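Long-range contacts in transcription regulator, Crp family (Thermus thermophilus, PDB 4EV0), which activates transcription from a set of promoters in a cAMP-dependent manner, acting as a homodimer that binds cyclic AMP and DNA: residues Ala42-Ala47 / Thr95-Leu100; Gln23-Pro28 / Ala99-Asp104; Lys31-Gln36 / Ala87-Val92; Gly75-Leu80 / Ala121-Arg126. All blocks are in the same frame, centred on the assembly; numbering follows the deposited sequence.

Contacts 1, 2 and 3 are strand pairings within the cyclic nucleotide-binding domain, while contact 4 joins the short helix 76-81 to the long helix 114-135. Contacts 1 and 2 share strand 95-101, which lies between strands 42-46 and 23-27 of one sheet. Contact 1 is buried and joined by backbone bonds and apolar side chains, the Y44 ring among them; contact 2, at the outer strand, lies on the surface and adds polar groups and a water. Contact 3 belongs to the other sheet and is partly buried, with one end at cyclic AMP. Contact 4, buried too, has no backbone bond between its segments and relies on a salt bridge and leucines beside the same nucleotide.

Contact 1 (Ala42-Ala47 / Thr95-Leu100); sequences ALYLVA and TELLAL
E96 begins the pairing through its backbone: its O accepts a hydrogen bond from A47 N, while its CB lies 4.0 Å from A47 CB. Its carboxylate belongs to the exposed end of the ladder and bonds weakly to S48. L97 comes next, on the face that carries Y44 and V46. Its CG stands anti to the carbonyl carbon (chi1 -65°), and the two methyls beyond it divide the work: CD1 lies 3.9 Å from Y44 CD2, and CD2 lies 3.8 Å from V46 CG2. A branched leucine suits this place because it can serve an aromatic and a valine together. L98 turns to the other face and pairs with L45 through two backbone bonds, L98 N to L45 O and L45 N to L98 O, both 2.8 Å. Their side chains meet only at the base, CB to CB at 4.2 Å. A99 is small enough for the Y44 ring to come close beside it, with Y44 CE2 3.6 Å from A99 CB; F74 meets the same ring beyond the two strands. L100 closes the ladder with L43. The two side chains run alongside each other in the same direction, L43 CD1 3.8 Å from L100 CB, and a pair of backbone bonds links the residues. Hydrogen-bonded and non-hydrogen-bonded pairs thus succeed one another in a regular antiparallel ladder, part of the beta roll of the cyclic nucleotide-binding domain.

Contact 2 (Gln23-Pro28 / Ala99-Asp104); sequences QRRLYP and ALFRED
R25 sets its guanidinium beside the ring of F101, NH2 coming 3.4 Å from F101 CZ, with the two planes 48° apart. This overlap lies on the antiparallel sheet of the cyclic nucleotide-binding domain, where outer strand 23-27 pairs with strand 95-101. The arginine bends at chi2 (-79°), which turns CD out of a straight run from the backbone; its CG stays 4.1 Å from A99 CB. Arginine suits a partly exposed strand because its aliphatic portion can pack on the small alanine while the charged end sets one face toward the rim atoms CE1 and CZ of F101. Q23 forms the hydrogen-bonded pair with A99: Q23 N gives to A99 O, and A99 N gives to Q23 O at 2.7 Å, the latter almost straight at 177°. Beyond its backbone, the extended side chain of Q23 crosses F101 at about a right angle and brings OE1 3.9 Å from F101 CE1. A weak bond runs from R25 NH2 to Q23 OE1, beside the ring. F101 is the N-cap residue of helix 102-111, so strand and helix meet at this point. One turn in, D104 OD2 lies 3.6 Å from Q23 NE2, and a water joins them, donating to D104 OD2 at 3.0 Å and accepting a weak bond from Q23 NE2.

Contact 3 (Lys31-Gln36 / Ala87-Val92); sequences KPIFYQ and ASAVAV. With CMP (adenosine-3',5'-cyclic-monophosphate), chain G.
The F34 ring carries A89 on one face, with CB 4.0 Å from the ring centroid in a CH-pi contact, offset toward the rim. At the ring's edge, in its plane, A87 O approaches F34 CE1 to 3.2 Å. The same CE1 lies 3.5 Å from O5' of cyclic AMP, and R85 makes a cation-pi contact with the ring. The Y35 ring, by contrast, meets S88 OG at its edge. These groups belong to a classic beta bulge in the second sheet of the cyclic nucleotide-binding domain: I33 and F34 both face A89, shifting the register by one residue after the P32-V90 pair. A89 O accepts a 2.7 Å bond from I33 N and a weak one from F34 N, while A89 N returns a nearly straight bond to F34 O. F34 CG sits between the backbone N and the carbonyl carbon (chi1 56°); the small A89 CB lies under the ring face, and a small residue suits that place. An alanine in place of F34 would probably take the ring face away from A89 CB and leave R85 without its cation-pi partner, with a gap beside O5' of the nucleotide. I33 is long enough for CD1 to reach A91, 4.1 Å from its CB. At the pocket end, A87 CB packs on the ribose, 3.8 Å from C5' of cyclic AMP. Beyond the strand pairs, Q36 OE1 is bonded to T56 N and also to a water shared with S88. S88 OG accepts a bond of 3.1 Å from Q36 N, at 164°.

Contact 4 (Gly75-Leu80 / Ala121-Arg126); sequences GEMSLL and ALLARR. With CMP (adenosine-3',5'-cyclic-monophosphate), chain G.
The cyclic AMP pocket is the setting for this contact, where E76 and R126 meet beside the ribose. E76 OE2 forms a salt bridge of 2.7 Å with R126 NH1, the carboxylate lying at the guanidinium's edge with the two planes 48° apart. E76 OE1 takes a very short hydrogen bond from O2' of the nucleotide, so one carboxylate serves both sugar and arginine. The E76 chain bends at chi2 (-69°), which turns CD off a straight run from the backbone. R126 extends from CG to NE, and one guanidinium face looks toward N3 of the adenine, 3.9 Å above its plane and offset toward the rim; its NH2 is bonded to L73 O. Replacing R126 with an alanine would probably leave the E76 carboxylate without its charged mate and N3 of the adenine without the guanidinium beside it. The short helix 76-81 and its preceding turn form the phosphate-binding cassette of cyclic nucleotide-binding domains. G75, with positive phi, gives its N to O2' at 2.8 Å, and S78 N gives to O1P at 3.0 Å. M77 lies against the ligand through SD, 3.6 Å from C8 of cyclic AMP. Farther from the nucleotide, L80 and L123 reach toward each other tip to tip, CD1 to CD1 at 3.9 Å, leucines suited to a buried apolar join with helix 114-135. L123 also packs on A120 of the second subunit, and its CD2 comes 3.2 Å from E76 OE2.

Contact 1 (Ala42-Ala47 / Thr95-Leu100)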
# COMPACT_ATOMS: atom_id res chain seq x y z
N ALA B 42 -10.52 10.77 -19.96
CA ALA B 42 -9.54 10.10 -20.81
C ALA B 42 -8.32 9.59 -20.05
O ALA B 42 -7.93 10.16 -19.02
CB ALA B 42 -9.10 11.04 -21.93
N LEU B 43 -7.72 8.52 -20.57
CA LEU B 43 -6.41 8.07 -20.09
C LEU B 43 -5.37 8.48 -21.11
O LEU B 43 -5.71 8.88 -22.22
CB LEU B 43 -6.38 6.56 -19.85
CG LEU B 43 -6.72 5.60 -21.00
CD1 LEU B 43 -5.55 5.36 -21.97
CD2 LEU B 43 -7.23 4.28 -20.44
N TYR B 44 -4.10 8.37 -20.74
CA TYR B 44 -3.03 8.79 -21.63
C TYR B 44 -1.89 7.78 -21.66
O TYR B 44 -1.49 7.23 -20.62
CB TYR B 44 -2.46 10.16 -21.21
CG TYR B 44 -3.47 11.29 -21.11
CD1 TYR B 44 -4.16 11.53 -19.93
CD2 TYR B 44 -3.72 12.12 -22.19
CE1 TYR B 44 -5.08 12.56 -19.83
CE2 TYR B 44 -4.65 13.16 -22.10
CZ TYR B 44 -5.32 13.37 -20.91
OH TYR B 44 -6.24 14.40 -20.81
N LEU B 45 -1.38 7.54 -22.86
CA LEU B 45 -0.10 6.89 -23.06
C LEU B 45 0.93 7.97 -23.33
O LEU B 45 0.62 8.97 -23.98
CB LEU B 45 -0.17 5.96 -24.27
CG LEU B 45 -0.20 4.45 -24.07
CD1 LEU B 45 -0.67 4.07 -22.66
CD2 LEU B 45 -1.09 3.81 -25.12
N VAL B 46 2.15 7.80 -22.83
CA VAL B 46 3.23 8.73 -23.13
C VAL B 46 3.93 8.29 -24.41
O VAL B 46 4.51 7.20 -24.47
CB VAL B 46 4.25 8.84 -21.99
CG1 VAL B 46 5.49 9.61 -22.45
CG2 VAL B 46 3.61 9.48 -20.76
N ALA B 47 3.86 9.12 -25.45
CA ALA B 47 4.56 8.85 -26.69
C ALA B 47 6.02 9.33 -26.63
O ALA B 47 6.93 8.66 -27.12
CB ALA B 47 3.84 9.50 -27.84
N THR B 95 6.26 17.08 -23.93
CA THR B 95 5.65 15.76 -23.89
C THR B 95 4.56 15.54 -24.95
O THR B 95 3.70 16.41 -25.18
CB THR B 95 5.10 15.44 -22.47
OG1 THR B 95 6.17 15.44 -21.53
CG2 THR B 95 4.41 14.09 -22.44
N GLU B 96 4.62 14.39 -25.61
CA GLU B 96 3.55 13.96 -26.49
C GLU B 96 2.75 12.86 -25.83
O GLU B 96 3.29 11.84 -25.41
CB GLU B 96 4.09 13.49 -27.84
CG GLU B 96 4.52 14.63 -28.75
CD GLU B 96 4.92 14.13 -30.12
OE1 GLU B 96 4.30 14.58 -31.11
OE2 GLU B 96 5.85 13.30 -30.20
N LEU B 97 1.45 13.10 -25.73
CA LEU B 97 0.52 12.17 -25.10
C LEU B 97 -0.45 11.61 -26.11
O LEU B 97 -1.00 12.35 -26.94
CB LEU B 97 -0.26 12.89 -24.00
CG LEU B 97 0.56 13.37 -22.79
CD1 LEU B 97 -0.34 14.00 -21.75
CD2 LEU B 97 1.36 12.22 -22.17
N LEU B 98 -0.67 10.30 -26.07
CA LEU B 98 -1.74 9.69 -26.84
C LEU B 98 -2.92 9.47 -25.91
O LEU B 98 -2.83 8.70 -24.95
CB LEU B 98 -1.29 8.38 -27.48
CG LEU B 98 -0.31 8.47 -28.64
CD1 LEU B 98 0.23 7.09 -28.97
CD2 LEU B 98 -0.96 9.11 -29.88
N ALA B 99 -4.02 10.17 -26.18
CA ALA B 99 -5.18 10.16 -25.28
C ALA B 99 -6.28 9.25 -25.78
O ALA B 99 -6.62 9.22 -26.97
CB ALA B 99 -5.71 11.56 -25.10
N LEU B 100 -6.87 8.50 -24.85
CA LEU B 100 -8.01 7.67 -25.20
C LEU B 100 -9.23 8.06 -24.38
O LEU B 100 -9.24 7.91 -23.15
CB LEU B 100 -7.65 6.20 -25.01
CG LEU B 100 -8.79 5.20 -25.15
CD1 LEU B 100 -9.34 5.24 -26.57
CD2 LEU B 100 -8.28 3.82 -24.77

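Contact 2 (Gln23-Pro28 / Ala99-Asp104)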
# COMPACT_ATOMS: atom_id res chain seq x y z
N GLN B 23 -6.00 9.97 -29.63
CA GLN B 23 -5.90 11.33 -30.13
C GLN B 23 -4.61 11.93 -29.59
O GLN B 23 -4.22 11.67 -28.44
CB GLN B 23 -7.11 12.15 -29.69
CG GLN B 23 -8.43 11.48 -30.07
CD GLN B 23 -9.66 12.33 -29.84
OE1 GLN B 23 -9.57 13.55 -29.64
NE2 GLN B 23 -10.83 11.69 -29.86
N ARG B 24 -3.93 12.70 -30.43
CA ARG B 24 -2.67 13.31 -30.05
C ARG B 24 -2.91 14.58 -29.22
O ARG B 24 -3.73 15.41 -29.57
CB ARG B 24 -1.85 13.63 -31.30
CG ARG B 24 -1.62 12.41 -32.21
CD ARG B 24 -0.89 12.80 -33.50
NE ARG B 24 -0.09 11.70 -34.05
CZ ARG B 24 -0.35 11.08 -35.20
NH1 ARG B 24 -1.38 11.45 -35.94
NH2 ARG B 24 0.44 10.09 -35.61
N ARG B 25 -2.21 14.69 -28.09
CA ARG B 25 -2.24 15.89 -27.26
C ARG B 25 -0.81 16.26 -26.85
O ARG B 25 -0.01 15.38 -26.51
CB ARG B 25 -3.11 15.68 -26.01
CG ARG B 25 -4.60 15.37 -26.27
CD ARG B 25 -5.38 16.64 -26.61
NE ARG B 25 -6.84 16.48 -26.54
CZ ARG B 25 -7.60 16.09 -27.56
NH1 ARG B 25 -7.05 15.76 -28.72
NH2 ARG B 25 -8.92 16.00 -27.41
N LEU B 26 -0.48 17.55 -26.90
CA LEU B 26 0.88 18.02 -26.62
C LEU B 26 0.97 18.89 -25.37
O LEU B 26 0.17 19.81 -25.19
CB LEU B 26 1.46 18.78 -27.82
CG LEU B 26 2.02 17.97 -28.99
CD1 LEU B 26 0.93 17.20 -29.74
CD2 LEU B 26 2.80 18.88 -29.95
N TYR B 27 1.95 18.59 -24.51
CA TYR B 27 2.20 19.39 -23.30
C TYR B 27 3.67 19.76 -23.18
O TYR B 27 4.52 18.89 -22.95
CB TYR B 27 1.72 18.65 -22.04
CG TYR B 27 0.23 18.51 -21.99
CD1 TYR B 27 -0.41 17.43 -22.60
CD2 TYR B 27 -0.55 19.49 -21.40
CE1 TYR B 27 -1.79 17.33 -22.59
CE2 TYR B 27 -1.93 19.40 -21.39
CZ TYR B 27 -2.55 18.32 -21.99
OH TYR B 27 -3.92 18.23 -21.98
N PRO B 28 3.98 21.06 -23.32
CA PRO B 28 5.33 21.64 -23.18
C PRO B 28 5.86 21.47 -21.76
O PRO B 28 5.06 21.28 -20.84
CB PRO B 28 5.11 23.13 -23.46
CG PRO B 28 3.82 23.20 -24.25
CD PRO B 28 2.97 22.09 -23.67
N ALA B 99 -4.02 10.17 -26.18
CA ALA B 99 -5.18 10.16 -25.28
C ALA B 99 -6.28 9.25 -25.78
O ALA B 99 -6.62 9.22 -26.97
CB ALA B 99 -5.71 11.56 -25.10
N LEU B 100 -6.87 8.50 -24.85
CA LEU B 100 -8.01 7.67 -25.20
C LEU B 100 -9.23 8.06 -24.38
O LEU B 100 -9.24 7.91 -23.15
CB LEU B 100 -7.65 6.20 -25.01
CG LEU B 100 -8.79 5.20 -25.15
CD1 LEU B 100 -9.34 5.24 -26.57
CD2 LEU B 100 -8.28 3.82 -24.77
N PHE B 101 -10.24 8.58 -25.04
CA PHE B 101 -11.43 9.05 -24.34
C PHE B 101 -12.34 7.90 -23.99
O PHE B 101 -12.16 6.79 -24.48
CB PHE B 101 -12.10 10.18 -25.11
CG PHE B 101 -11.32 11.46 -25.06
CD1 PHE B 101 -10.21 11.64 -25.87
CD2 PHE B 101 -11.65 12.45 -24.14
CE1 PHE B 101 -9.45 12.81 -25.80
CE2 PHE B 101 -10.89 13.62 -24.07
CZ PHE B 101 -9.79 13.80 -24.90
N ARG B 102 -13.29 8.15 -23.09
CA ARG B 102 -14.09 7.08 -22.53
C ARG B 102 -14.96 6.38 -23.59
O ARG B 102 -15.04 5.15 -23.63
CB ARG B 102 -14.95 7.60 -21.37
CG ARG B 102 -15.57 6.50 -20.56
CD ARG B 102 -16.30 7.02 -19.35
NE ARG B 102 -17.42 6.14 -19.01
CZ ARG B 102 -17.34 5.05 -18.25
NH1 ARG B 102 -16.18 4.69 -17.70
NH2 ARG B 102 -18.42 4.32 -18.03
N GLU B 103 -15.60 7.17 -24.45
CA GLU B 103 -16.44 6.61 -25.51
C GLU B 103 -15.62 5.81 -26.52
O GLU B 103 -16.10 4.81 -27.06
CB GLU B 103 -17.26 7.70 -26.21
CG GLU B 103 -18.27 8.42 -25.32
CD GLU B 103 -19.08 7.45 -24.46
OE1 GLU B 103 -20.02 6.82 -24.99
OE2 GLU B 103 -18.77 7.32 -23.25
N ASP B 104 -14.39 6.24 -26.77
CA ASP B 104 -13.55 5.53 -27.73
C ASP B 104 -12.95 4.27 -27.11
O ASP B 104 -12.74 3.27 -27.81
CB ASP B 104 -12.46 6.43 -28.27
CG ASP B 104 -13.01 7.54 -29.14
OD1 ASP B 104 -13.82 7.25 -30.04
OD2 ASP B 104 -12.64 8.71 -28.90
O HOH W 1 -13.85 11.41 -29.09

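Contact 3 (Lys31-Gln36 / Ala87-Val92)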
# COMPACT_ATOMS: atom_id res chain seq x y z
N LYS B 31 4.07 22.28 -18.10
CA LYS B 31 2.62 22.47 -18.20
C LYS B 31 1.87 21.37 -17.46
O LYS B 31 2.21 20.19 -17.58
CB LYS B 31 2.15 22.55 -19.65
CG LYS B 31 2.38 23.91 -20.33
CD LYS B 31 1.13 24.81 -20.34
CE LYS B 31 1.49 26.20 -20.90
NZ LYS B 31 0.36 27.19 -20.96
N PRO B 32 0.86 21.77 -16.67
CA PRO B 32 -0.03 20.81 -16.01
C PRO B 32 -0.88 20.10 -17.05
O PRO B 32 -1.39 20.75 -17.96
CB PRO B 32 -0.92 21.71 -15.13
CG PRO B 32 -0.19 23.01 -15.03
CD PRO B 32 0.54 23.16 -16.32
N ILE B 33 -1.00 18.79 -16.92
CA ILE B 33 -1.82 18.01 -17.82
C ILE B 33 -3.24 17.99 -17.25
O ILE B 33 -4.20 18.36 -17.93
CB ILE B 33 -1.22 16.62 -18.03
CG1 ILE B 33 0.18 16.76 -18.65
CG2 ILE B 33 -2.10 15.78 -18.92
CD1 ILE B 33 1.24 15.89 -17.98
N PHE B 34 -3.35 17.57 -15.99
CA PHE B 34 -4.58 17.77 -15.19
C PHE B 34 -4.23 17.80 -13.70
O PHE B 34 -3.09 17.52 -13.31
CB PHE B 34 -5.64 16.70 -15.49
CG PHE B 34 -5.16 15.28 -15.28
CD1 PHE B 34 -4.97 14.76 -14.01
CD2 PHE B 34 -4.90 14.46 -16.37
CE1 PHE B 34 -4.53 13.47 -13.82
CE2 PHE B 34 -4.45 13.14 -16.18
CZ PHE B 34 -4.27 12.66 -14.92
N TYR B 35 -5.23 18.14 -12.89
CA TYR B 35 -5.07 18.23 -11.44
C TYR B 35 -5.91 17.21 -10.69
O TYR B 35 -6.92 16.72 -11.20
CB TYR B 35 -5.46 19.63 -10.97
CG TYR B 35 -4.46 20.69 -11.32
CD1 TYR B 35 -3.09 20.45 -11.21
CD2 TYR B 35 -4.87 21.94 -11.77
CE1 TYR B 35 -2.16 21.43 -11.53
CE2 TYR B 35 -3.94 22.93 -12.10
CZ TYR B 35 -2.59 22.67 -11.97
OH TYR B 35 -1.66 23.64 -12.29
N GLN B 36 -5.47 16.89 -9.48
CA GLN B 36 -6.23 16.05 -8.55
C GLN B 36 -7.55 16.75 -8.28
O GLN B 36 -7.58 17.96 -8.04
CB GLN B 36 -5.43 15.86 -7.24
CG GLN B 36 -6.03 14.86 -6.24
CD GLN B 36 -5.13 14.66 -5.00
OE1 GLN B 36 -3.96 15.05 -5.00
NE2 GLN B 36 -5.69 14.05 -3.94
N ALA B 87 -4.94 11.98 -8.71
CA ALA B 87 -3.63 12.63 -8.62
C ALA B 87 -3.48 13.73 -9.68
O ALA B 87 -4.21 13.75 -10.68
CB ALA B 87 -2.52 11.60 -8.76
N SER B 88 -2.55 14.65 -9.44
CA SER B 88 -2.18 15.66 -10.44
C SER B 88 -1.12 15.07 -11.38
O SER B 88 -0.31 14.21 -10.96
CB SER B 88 -1.64 16.93 -9.76
OG SER B 88 -2.54 17.48 -8.82
N ALA B 89 -1.12 15.54 -12.63
CA ALA B 89 -0.12 15.13 -13.61
C ALA B 89 0.48 16.34 -14.33
O ALA B 89 -0.25 17.15 -14.92
CB ALA B 89 -0.74 14.19 -14.62
N VAL B 90 1.80 16.45 -14.28
CA VAL B 90 2.50 17.58 -14.90
C VAL B 90 3.61 17.09 -15.85
O VAL B 90 4.28 16.09 -15.58
CB VAL B 90 3.09 18.52 -13.83
CG1 VAL B 90 4.16 17.81 -13.04
CG2 VAL B 90 3.66 19.79 -14.47
N ALA B 91 3.77 17.78 -16.97
CA ALA B 91 4.83 17.45 -17.91
C ALA B 91 6.13 18.02 -17.36
O ALA B 91 6.18 19.20 -17.02
CB ALA B 91 4.53 18.04 -19.27
N VAL B 92 7.16 17.19 -17.23
CA VAL B 92 8.47 17.70 -16.81
C VAL B 92 9.43 17.86 -18.00
O VAL B 92 10.49 18.46 -17.87
CB VAL B 92 9.10 16.89 -15.64
CG1 VAL B 92 8.01 16.26 -14.78
CG2 VAL B 92 10.07 15.84 -16.15
P CMP G . -6.61 9.10 -12.58
O1P CMP G . -7.54 9.23 -13.74
O2P CMP G . -7.19 8.81 -11.21
O5' CMP G . -5.63 10.38 -12.49
C5' CMP G . -4.36 10.30 -11.84
C4' CMP G . -3.70 9.02 -12.23
O4' CMP G . -2.54 8.74 -11.43
C3' CMP G . -4.54 7.81 -12.02
O3' CMP G . -5.67 7.78 -12.87
C2' CMP G . -3.52 6.71 -12.22
O2' CMP G . -3.18 6.57 -13.59
C1' CMP G . -2.31 7.33 -11.49
N9 CMP G . -2.18 6.81 -10.13
C8 CMP G . -3.06 6.93 -9.12
N7 CMP G . -2.59 6.28 -8.02
C5 CMP G . -1.39 5.75 -8.33
C6 CMP G . -0.34 4.95 -7.64
N6 CMP G . -0.51 4.59 -6.33
N1 CMP G . 0.76 4.60 -8.35
C2 CMP G . 0.93 4.95 -9.64
N3 CMP G . 0.02 5.68 -10.33
C4 CMP G . -1.13 6.10 -9.74
O HOH W 2 -2.30 16.91 -6.23

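Contact 4 (Gly75-Leu80 / Ala121-Arg126)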
# COMPACT_ATOMS: atom_id res chain seq x y z
N GLY B 75 -3.96 8.03 -15.81
CA GLY B 75 -5.27 8.63 -15.91
C GLY B 75 -6.39 7.64 -16.22
O GLY B 75 -7.47 8.01 -16.71
N GLU B 76 -6.14 6.37 -15.92
CA GLU B 76 -7.09 5.31 -16.26
C GLU B 76 -8.24 5.20 -15.25
O GLU B 76 -9.28 4.63 -15.54
CB GLU B 76 -6.37 3.97 -16.44
CG GLU B 76 -5.88 3.32 -15.14
CD GLU B 76 -4.72 4.06 -14.45
OE1 GLU B 76 -3.96 4.80 -15.12
OE2 GLU B 76 -4.58 3.89 -13.22
N MET B 77 -8.06 5.76 -14.06
CA MET B 77 -9.07 5.61 -13.02
C MET B 77 -10.33 6.45 -13.30
O MET B 77 -11.44 5.93 -13.25
CB MET B 77 -8.47 5.88 -11.63
CG MET B 77 -7.40 4.84 -11.25
SD MET B 77 -6.17 5.29 -9.97
CE MET B 77 -7.20 5.71 -8.57
N SER B 78 -10.15 7.73 -13.62
CA SER B 78 -11.28 8.58 -13.96
C SER B 78 -11.94 8.08 -15.24
O SER B 78 -13.16 8.14 -15.39
CB SER B 78 -10.85 10.04 -14.11
OG SER B 78 -10.34 10.53 -12.88
N LEU B 79 -11.13 7.55 -16.15
CA LEU B 79 -11.65 6.91 -17.35
C LEU B 79 -12.60 5.76 -17.02
O LEU B 79 -13.65 5.59 -17.66
CB LEU B 79 -10.51 6.39 -18.23
CG LEU B 79 -11.07 5.67 -19.46
CD1 LEU B 79 -10.76 6.42 -20.75
CD2 LEU B 79 -10.62 4.21 -19.54
N LEU B 80 -12.24 4.98 -16.01
CA LEU B 80 -12.98 3.78 -15.67
C LEU B 80 -14.20 4.04 -14.81
O LEU B 80 -15.28 3.53 -15.12
CB LEU B 80 -12.05 2.78 -14.98
CG LEU B 80 -11.03 2.10 -15.89
CD1 LEU B 80 -9.92 1.47 -15.07
CD2 LEU B 80 -11.74 1.05 -16.78
N ALA B 121 -4.80 -5.63 -14.99
CA ALA B 121 -3.50 -6.19 -14.58
C ALA B 121 -2.53 -5.11 -14.09
O ALA B 121 -1.78 -5.31 -13.12
CB ALA B 121 -2.88 -7.00 -15.72
N LEU B 122 -2.55 -3.97 -14.78
CA LEU B 122 -1.70 -2.85 -14.43
C LEU B 122 -2.07 -2.27 -13.08
O LEU B 122 -1.20 -1.97 -12.26
CB LEU B 122 -1.75 -1.77 -15.52
CG LEU B 122 -0.81 -2.13 -16.68
CD1 LEU B 122 -0.93 -1.17 -17.86
CD2 LEU B 122 0.63 -2.20 -16.15
N LEU B 123 -3.37 -2.10 -12.86
CA LEU B 123 -3.89 -1.67 -11.57
C LEU B 123 -3.55 -2.70 -10.48
O LEU B 123 -3.28 -2.35 -9.32
CB LEU B 123 -5.40 -1.45 -11.65
CG LEU B 123 -5.79 -0.20 -12.45
CD1 LEU B 123 -7.30 -0.12 -12.62
CD2 LEU B 123 -5.25 1.08 -11.80
N ALA B 124 -3.58 -3.98 -10.84
CA ALA B 124 -3.22 -5.01 -9.89
C ALA B 124 -1.75 -4.88 -9.52
O ALA B 124 -1.41 -4.97 -8.36
CB ALA B 124 -3.55 -6.40 -10.43
N ARG B 125 -0.90 -4.64 -10.52
CA ARG B 125 0.53 -4.41 -10.31
C ARG B 125 0.78 -3.23 -9.37
O ARG B 125 1.67 -3.28 -8.52
CB ARG B 125 1.24 -4.20 -11.66
CG ARG B 125 2.74 -3.83 -11.62
CD ARG B 125 3.62 -4.99 -11.12
NE ARG B 125 2.96 -6.28 -11.27
CZ ARG B 125 2.92 -7.23 -10.32
NH1 ARG B 125 3.52 -7.04 -9.15
NH2 ARG B 125 2.27 -8.37 -10.57
N ARG B 126 -0.03 -2.19 -9.51
CA ARG B 126 0.10 -0.98 -8.71
C ARG B 126 -0.36 -1.19 -7.27
O ARG B 126 0.20 -0.62 -6.34
CB ARG B 126 -0.68 0.18 -9.34
CG ARG B 126 0.11 0.97 -10.38
CD ARG B 126 -0.81 1.72 -11.34
NE ARG B 126 -0.08 2.38 -12.41
CZ ARG B 126 -0.64 3.12 -13.36
NH1 ARG B 126 -1.95 3.30 -13.36
NH2 ARG B 126 0.11 3.69 -14.30
P CMP G . -6.61 9.10 -12.58
O1P CMP G . -7.54 9.23 -13.74
O2P CMP G . -7.19 8.81 -11.21
O5' CMP G . -5.63 10.38 -12.49
C5' CMP G . -4.36 10.30 -11.84
C4' CMP G . -3.70 9.02 -12.23
O4' CMP G . -2.54 8.74 -11.43
C3' CMP G . -4.54 7.81 -12.02
O3' CMP G . -5.67 7.78 -12.87
C2' CMP G . -3.52 6.71 -12.22
O2' CMP G . -3.18 6.57 -13.59
C1' CMP G . -2.31 7.33 -11.49
N9 CMP G . -2.18 6.81 -10.13
C8 CMP G . -3.06 6.93 -9.12
N7 CMP G . -2.59 6.28 -8.02
C5 CMP G . -1.39 5.75 -8.33
C6 CMP G . -0.34 4.95 -7.64
N6 CMP G . -0.51 4.59 -6.33
N1 CMP G . 0.76 4.60 -8.35
C2 CMP G . 0.93 4.95 -9.64
N3 CMP G . 0.02 5.68 -10.33
C4 CMP G . -1.13 6.10 -9.74